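Local coordinates for Cro protein (Xylella fastidiosa, PDB 3BD1) that probably binds operator DNA through a helix-turn-helix motif as a prophage-encoded Cro transcription factor, at residues S13-A18 / V23-I28; M1-I6 / G51-R56. All coordinates share one frame; numbering follows the deposited sequence. Where two conformers were deposited one is given.

Contact 1 (13-18 with 23-28) is local and contact 2 (1-6 with 51-56) is long-range, and the two lie on opposite sides of the chain's centre, about 15 Å apart between their centres. Contact 1 joins helices 14-21 and 25-34, successive in sequence, while contact 2 brings the start of helix 3-11 to the turn that leads into helix 55-58. Both are partly buried. Their chemistry differs: the first pairs an apolar patch with a backbone hydrogen bond and a glutamine at its rim, whereas the second, smaller one is carried by aliphatic packing around a single valine. Helix 3-11 reaches both: its first turn forms one side of contact 2, and a residue further along packs on contact 1.

Contact 1. Residues S13-A18 / V23-I28; sequences SVSALA and VRQSAI
Ala18 and Ile28 meet in the apolar centre, with CB of Ala18 4.0 Å from CG1 of Ile28. The rest of Ile28 meets Leu17, next to Ala18 in sequence, and Val14, about one turn earlier: its CD1 lies 4.0 Å from CD2 of Leu17, and its CB is 3.9 Å from CG1 of Val14, the side chains of Val14 and Ile28 running past each other in opposite senses. Val14 offers CG1 because that methyl stands anti to the backbone N (chi1 171°). Ile8 of helix 3-11 also packs on Val14, Leu17 and Ile28. Helices 14-21 and 25-34 are here the pair of the helix-turn-helix, the second being probably the recognition helix, as in other Cro proteins. The turn between them is tied by Val23 N, which donates to Ala18 O at 3.0 Å in a nearly straight bond (164°), while CB of Ala18 rests 3.4 Å from Val23 O. At the polar edge, Gln25 reaches back across the first turn of helix 14-21: OE1 comes to 3.7 Å from CG1 of Val14, and NE2 lies 3.7 Å from CB of Ser15. Beyond it, Ser13 caps that helix, its OG accepting from Ala16 N.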
ATOM      1  N   SER A  13      -0.922   3.843   3.496  1.00 12.97           N
ATOM      2  CA  SER A  13       0.298   3.082   3.675  1.00 12.23           C
ATOM      3  C   SER A  13       0.112   2.023   4.746  1.00 12.01           C
ATOM      4  O   SER A  13      -0.797   2.089   5.569  1.00 13.96           O
ATOM      5  CB  SER A  13       1.446   3.994   4.101  1.00 14.42           C
ATOM      6  OG  SER A  13       1.247   4.513   5.401  1.00 15.02           O
ATOM      7  N   VAL A  14       1.007   1.041   4.743  1.00 14.32           N
ATOM      8  CA  VAL A  14       1.017   0.037   5.799  1.00 14.86           C
ATOM      9  C   VAL A  14       1.234   0.738   7.145  1.00 14.15           C
ATOM     10  O   VAL A  14       0.607   0.370   8.130  1.00 15.77           O
ATOM     11  CB  VAL A  14       2.074  -1.058   5.502  1.00 16.40           C
ATOM     12  CG1 VAL A  14       2.236  -1.982   6.722  1.00 21.70           C
ATOM     13  CG2 VAL A  14       1.710  -1.814   4.231  1.00 19.50           C
ATOM     14  N   SER A  15       2.124   1.724   7.195  1.00 14.87           N
ATOM     15  CA  SER A  15       2.354   2.447   8.444  0.50 15.18           C
ATOM     16  C   SER A  15       1.079   3.080   9.006  1.00 13.23           C
ATOM     17  O   SER A  15       0.810   2.992  10.211  1.00 15.19           O
ATOM     18  CB  SER A  15       3.349   3.576   8.221  0.50 16.40           C
ATOM     19  OG  SER A  15       3.619   4.229   9.451  0.50 20.97           O
ATOM     20  N   ALA A  16       0.327   3.747   8.134  1.00 13.06           N
ATOM     21  CA  ALA A  16      -0.889   4.436   8.552  1.00 13.62           C
ATOM     22  C   ALA A  16      -1.946   3.431   9.014  1.00 12.30           C
ATOM     23  O   ALA A  16      -2.624   3.648  10.018  1.00 13.41           O
ATOM     24  CB  ALA A  16      -1.403   5.352   7.461  1.00 12.96           C
ATOM     25  N   LEU A  17      -2.073   2.322   8.281  1.00 12.33           N
ATOM     26  CA  LEU A  17      -3.050   1.313   8.699  1.00 12.23           C
ATOM     27  C   LEU A  17      -2.642   0.705  10.044  1.00 13.02           C
ATOM     28  O   LEU A  17      -3.469   0.540  10.939  1.00 13.00           O
ATOM     29  CB  LEU A  17      -3.213   0.234   7.630  1.00 12.26           C
ATOM     30  CG  LEU A  17      -4.289  -0.795   7.944  1.00 13.58           C
ATOM     31  CD1 LEU A  17      -5.702  -0.221   8.139  1.00 14.82           C
ATOM     32  CD2 LEU A  17      -4.290  -1.910   6.898  1.00 13.94           C
ATOM     33  N   ALA A  18      -1.361   0.377  10.168  1.00 13.82           N
ATOM     34  CA  ALA A  18      -0.844  -0.189  11.413  1.00 14.12           C
ATOM     35  C   ALA A  18      -1.137   0.763  12.577  1.00 14.89           C
ATOM     36  O   ALA A  18      -1.605   0.333  13.632  1.00 15.25           O
ATOM     37  CB  ALA A  18       0.631  -0.489  11.261  1.00 16.40           C
ATOM     38  N   VAL A  23      -1.240  -1.716  15.824  1.00 20.52           N
ATOM     39  CA  VAL A  23      -0.400  -2.897  15.633  1.00 22.22           C
ATOM     40  C   VAL A  23       0.913  -2.498  14.969  1.00 22.78           C
ATOM     41  O   VAL A  23       1.067  -1.377  14.468  1.00 25.53           O
ATOM     42  CB  VAL A  23      -1.106  -3.994  14.791  1.00 23.02           C
ATOM     43  CG1 VAL A  23      -2.385  -4.404  15.522  1.00 23.94           C
ATOM     44  CG2 VAL A  23      -1.331  -3.557  13.321  1.00 19.59           C
ATOM     45  N   ARG A  24       1.855  -3.439  14.954  1.00 27.08           N
ATOM     46  CA  ARG A  24       3.117  -3.236  14.252  1.00 28.46           C
ATOM     47  C   ARG A  24       2.902  -3.443  12.752  1.00 25.20           C
ATOM     48  O   ARG A  24       2.043  -4.219  12.331  1.00 24.12           O
ATOM     49  CB  ARG A  24       4.169  -4.221  14.775  1.00 31.84           C
ATOM     50  CG  ARG A  24       4.365  -4.154  16.289  1.00 34.86           C
ATOM     51  CD  ARG A  24       5.539  -3.273  16.677  1.00 53.35           C
ATOM     52  NE  ARG A  24       6.780  -4.034  16.797  0.50 57.42           N
ATOM     53  CZ  ARG A  24       7.135  -4.760  17.856  0.50 54.18           C
ATOM     54  NH1 ARG A  24       6.354  -4.851  18.924  0.50 62.67           N
ATOM     55  NH2 ARG A  24       8.291  -5.407  17.843  0.50 47.23           N
ATOM     56  N   GLN A  25       3.690  -2.737  11.947  1.00 25.28           N
ATOM     57  CA  GLN A  25       3.655  -2.931  10.505  1.00 25.26           C
ATOM     58  C   GLN A  25       3.872  -4.386  10.123  1.00 25.87           C
ATOM     59  O   GLN A  25       3.258  -4.887   9.181  1.00 25.00           O
ATOM     60  CB  GLN A  25       4.697  -2.086   9.779  1.00 27.90           C
ATOM     61  CG  GLN A  25       4.391  -0.601   9.804  1.00 29.26           C
ATOM     62  CD  GLN A  25       5.297   0.122   8.835  1.00 32.53           C
ATOM     63  OE1 GLN A  25       5.429  -0.276   7.679  1.00 42.42           O
ATOM     64  NE2 GLN A  25       5.918   1.187   9.301  1.00 42.59           N
ATOM     65  N   SER A  26       4.754  -5.039  10.871  1.00 24.84           N
ATOM     66  CA  SER A  26       5.029  -6.440  10.604  1.00 27.27           C
ATOM     67  C   SER A  26       3.778  -7.292  10.730  1.00 25.60           C
ATOM     68  O   SER A  26       3.646  -8.285  10.023  1.00 29.14           O
ATOM     69  CB  SER A  26       6.156  -6.985  11.496  1.00 28.50           C
ATOM     70  OG  SER A  26       5.833  -6.869  12.871  1.00 32.86           O
ATOM     71  N   ALA A  27       2.859  -6.918  11.621  1.00 25.24           N
ATOM     72  CA  ALA A  27       1.601  -7.653  11.748  1.00 24.58           C
ATOM     73  C   ALA A  27       0.775  -7.546  10.465  1.00 22.27           C
ATOM     74  O   ALA A  27       0.285  -8.555   9.944  1.00 26.37           O
ATOM     75  CB  ALA A  27       0.814  -7.216  12.957  1.00 25.55           C
ATOM     76  N   ILE A  28       0.631  -6.326   9.953  1.00 21.55           N
ATOM     77  CA  ILE A  28      -0.088  -6.135   8.690  1.00 21.86           C
ATOM     78  C   ILE A  28       0.560  -6.961   7.567  1.00 23.08           C
ATOM     79  O   ILE A  28      -0.129  -7.626   6.801  1.00 23.76           O
ATOM     80  CB  ILE A  28      -0.125  -4.642   8.221  1.00 23.64           C
ATOM     81  CG1 ILE A  28      -0.646  -3.665   9.282  1.00 28.93           C
ATOM     82  CG2 ILE A  28      -0.854  -4.511   6.878  1.00 23.34           C
ATOM     83  CD1 ILE A  28      -2.055  -3.801   9.694  1.00 26.68           C
TER

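Contact 2. Residues M1-I6 / G51-R56; sequences MNAIDI and GAVICR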
ATOM      1  N   MET A   1      -9.733 -10.051  -5.766  1.00 23.67           N
ATOM      2  CA  MET A   1      -9.865  -8.859  -4.892  1.00 23.77           C
ATOM      3  C   MET A   1      -9.053  -9.124  -3.637  1.00 25.75           C
ATOM      4  O   MET A   1      -9.148 -10.254  -3.098  1.00 28.20           O
ATOM      5  CB  MET A   1     -11.340  -8.718  -4.510  1.00 31.93           C
ATOM      6  CG  MET A   1     -11.705  -7.916  -3.300  1.00 34.27           C
ATOM      7  SD  MET A   1     -13.465  -8.148  -3.050  1.00 36.75           S
ATOM      8  CE  MET A   1     -13.720  -6.967  -1.747  1.00 43.82           C
ATOM      9  N   ASN A   2      -8.325  -8.087  -3.198  1.00 25.64           N
ATOM     10  CA  ASN A   2      -7.514  -8.223  -2.008  1.00 20.91           C
ATOM     11  C   ASN A   2      -7.936  -7.170  -0.997  1.00 16.04           C
ATOM     12  O   ASN A   2      -7.515  -6.021  -1.067  1.00 16.15           O
ATOM     13  CB  ASN A   2      -6.032  -8.130  -2.333  1.00 29.21           C
ATOM     14  CG  ASN A   2      -5.138  -8.496  -1.156  1.00 35.82           C
ATOM     15  OD1 ASN A   2      -5.341  -8.015  -0.052  1.00 33.26           O
ATOM     16  ND2 ASN A   2      -4.125  -9.335  -1.384  1.00 35.10           N
ATOM     17  N   ALA A   3      -8.788  -7.597  -0.071  1.00 15.86           N
ATOM     18  CA  ALA A   3      -9.382  -6.668   0.881  1.00 14.84           C
ATOM     19  C   ALA A   3      -8.313  -5.978   1.725  1.00 14.27           C
ATOM     20  O   ALA A   3      -8.455  -4.805   2.106  1.00 14.42           O
ATOM     21  CB  ALA A   3     -10.367  -7.430   1.781  1.00 18.61           C
ATOM     22  N   ILE A   4      -7.255  -6.704   2.050  1.00 14.94           N
ATOM     23  CA  ILE A   4      -6.200  -6.107   2.865  1.00 13.23           C
ATOM     24  C   ILE A   4      -5.512  -4.965   2.126  1.00 13.63           C
ATOM     25  O   ILE A   4      -5.202  -3.923   2.713  1.00 14.07           O
ATOM     26  CB  ILE A   4      -5.150  -7.133   3.345  1.00 18.51           C
ATOM     27  CG1 ILE A   4      -5.787  -8.165   4.282  1.00 22.21           C
ATOM     28  CG2 ILE A   4      -3.971  -6.419   4.021  1.00 21.03           C
ATOM     29  CD1 ILE A   4      -4.975  -9.422   4.635  1.00 23.33           C
ATOM     30  N   ASP A   5      -5.278  -5.158   0.837  1.00 15.19           N
ATOM     31  CA  ASP A   5      -4.697  -4.110   0.018  1.00 12.72           C
ATOM     32  C   ASP A   5      -5.624  -2.913  -0.137  1.00 13.03           C
ATOM     33  O   ASP A   5      -5.163  -1.773  -0.115  1.00 13.86           O
ATOM     34  CB  ASP A   5      -4.312  -4.651  -1.347  1.00 16.66           C
ATOM     35  CG  ASP A   5      -3.113  -5.559  -1.283  1.00 23.12           C
ATOM     36  OD1 ASP A   5      -2.280  -5.466  -0.362  1.00 23.25           O
ATOM     37  OD2 ASP A   5      -2.973  -6.411  -2.176  1.00 29.71           O
ATOM     38  N   ILE A   6      -6.926  -3.152  -0.276  1.00 13.95           N
ATOM     39  CA  ILE A   6      -7.868  -2.033  -0.324  1.00 12.60           C
ATOM     40  C   ILE A   6      -7.775  -1.253   0.980  1.00 11.37           C
ATOM     41  O   ILE A   6      -7.784  -0.015   0.951  1.00 13.47           O
ATOM     42  CB  ILE A   6      -9.311  -2.506  -0.568  1.00 14.67           C
ATOM     43  CG1 ILE A   6      -9.419  -3.223  -1.925  1.00 16.42           C
ATOM     44  CG2 ILE A   6     -10.313  -1.363  -0.476  1.00 16.89           C
ATOM     45  CD1 ILE A   6     -10.754  -3.904  -2.205  1.00 20.82           C
ATOM     46  N   GLY A  51     -15.442   1.989   6.129  1.00 12.20           N
ATOM     47  CA  GLY A  51     -16.267   1.065   5.372  1.00 15.19           C
ATOM     48  C   GLY A  51     -15.805   0.782   3.946  1.00 13.73           C
ATOM     49  O   GLY A  51     -16.549   0.140   3.167  1.00 16.50           O
ATOM     50  N   ALA A  52     -14.594   1.203   3.587  1.00 14.59           N
ATOM     51  CA  ALA A  52     -14.046   0.918   2.253  1.00 13.44           C
ATOM     52  C   ALA A  52     -13.878  -0.589   2.106  1.00 13.13           C
ATOM     53  O   ALA A  52     -13.996  -1.090   0.996  1.00 14.60           O
ATOM     54  CB  ALA A  52     -12.707   1.572   2.046  1.00 16.97           C
ATOM     55  N   VAL A  53     -13.641  -1.268   3.221  1.00 13.30           N
ATOM     56  CA  VAL A  53     -13.777  -2.723   3.284  1.00 12.23           C
ATOM     57  C   VAL A  53     -14.671  -3.022   4.451  1.00 13.72           C
ATOM     58  O   VAL A  53     -14.738  -2.274   5.436  1.00 17.20           O
ATOM     59  CB  VAL A  53     -12.450  -3.435   3.432  1.00 19.43           C
ATOM     60  CG1 VAL A  53     -11.568  -3.166   2.204  1.00 24.20           C
ATOM     61  CG2 VAL A  53     -11.750  -3.115   4.685  1.00 21.10           C
ATOM     62  N   ILE A  54     -15.393  -4.128   4.327  1.00 13.13           N
ATOM     63  CA  ILE A  54     -16.283  -4.598   5.371  1.00 13.04           C
ATOM     64  C   ILE A  54     -15.864  -5.965   5.858  1.00 12.64           C
ATOM     65  O   ILE A  54     -15.106  -6.676   5.217  1.00 14.46           O
ATOM     66  CB  ILE A  54     -17.762  -4.565   4.956  1.00 15.39           C
ATOM     67  CG1 ILE A  54     -18.033  -5.530   3.805  1.00 18.12           C
ATOM     68  CG2 ILE A  54     -18.158  -3.130   4.606  1.00 18.31           C
ATOM     69  CD1 ILE A  54     -19.518  -5.710   3.568  1.00 23.35           C
ATOM     70  N   CYS A  55     -16.381  -6.339   7.027  1.00 14.52           N
ATOM     71  CA  CYS A  55     -15.985  -7.566   7.698  1.00 14.85           C
ATOM     72  C   CYS A  55     -16.118  -8.789   6.775  1.00 15.40           C
ATOM     73  O   CYS A  55     -15.229  -9.622   6.742  1.00 15.98           O
ATOM     74  CB  CYS A  55     -16.844  -7.789   8.961  1.00 16.55           C
ATOM     75  SG  CYS A  55     -16.417  -6.636  10.278  1.00 18.99           S
ATOM     76  N   ARG A  56     -17.207  -8.882   6.024  1.00 15.14           N
ATOM     77  CA  ARG A  56     -17.451 -10.052   5.156  1.00 14.64           C
ATOM     78  C   ARG A  56     -16.428 -10.145   4.039  1.00 15.51           C
ATOM     79  O   ARG A  56     -16.149 -11.241   3.554  1.00 18.99           O
ATOM     80  CB  ARG A  56     -18.868  -9.948   4.600  1.00 18.90           C
ATOM     81  CG  ARG A  56     -19.297 -10.890   3.534  1.00 22.53           C
ATOM     82  CD  ARG A  56     -19.431 -12.294   4.047  1.00 27.14           C
ATOM     83  NE  ARG A  56     -19.761 -13.161   2.910  1.00 22.65           N
ATOM     84  CZ  ARG A  56     -20.361 -14.341   3.009  1.00 27.86           C
ATOM     85  NH1 ARG A  56     -20.697 -14.829   4.195  1.00 30.11           N
ATOM     86  NH2 ARG A  56     -20.609 -15.042   1.910  1.00 31.16           N
TER
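The first torsions of Val53 and Ile6 turn one methyl of each toward the other. In Val53, chi1 of -63° sets CG1 anti to the carbonyl carbon, and it is this methyl that reaches helix 3-11; in Ile6, chi1 of -62° leaves the CG2 branch anti to the backbone N and turned to the valine. The two methyls meet at 3.5 Å between Ile6 CG2 and Val53 CG1, a close fit for two methyl carbons, with the side chains crossing at a slant. CB of Ile6 is nearly as near, 3.6 Å from the same CG1. One helical turn earlier, Ala3 O also lies 3.5 Å from CG1 of Val53, so a single methyl packs against both the isoleucine branch and a backbone carbonyl. Ala52 comes in at the margin through its O, 4.0 Å from CG2 of Ile6. The helix behind this patch begins with an N-cap: Asn2 OD1 accepts from Asp5 N at 3.0 Å, the donor standing above the carbonyl plane. Asp5 points away from the contact and forms a salt bridge with Arg32 of helix 25-34. Val53 also packs on Ile45 of helix 42-48, and Ala3 on Leu58 of helix 55-58: this is plain packing within the all-helical helix-turn-helix domain, joining its N-terminal helix to the connection between helices 42-48 and 55-58.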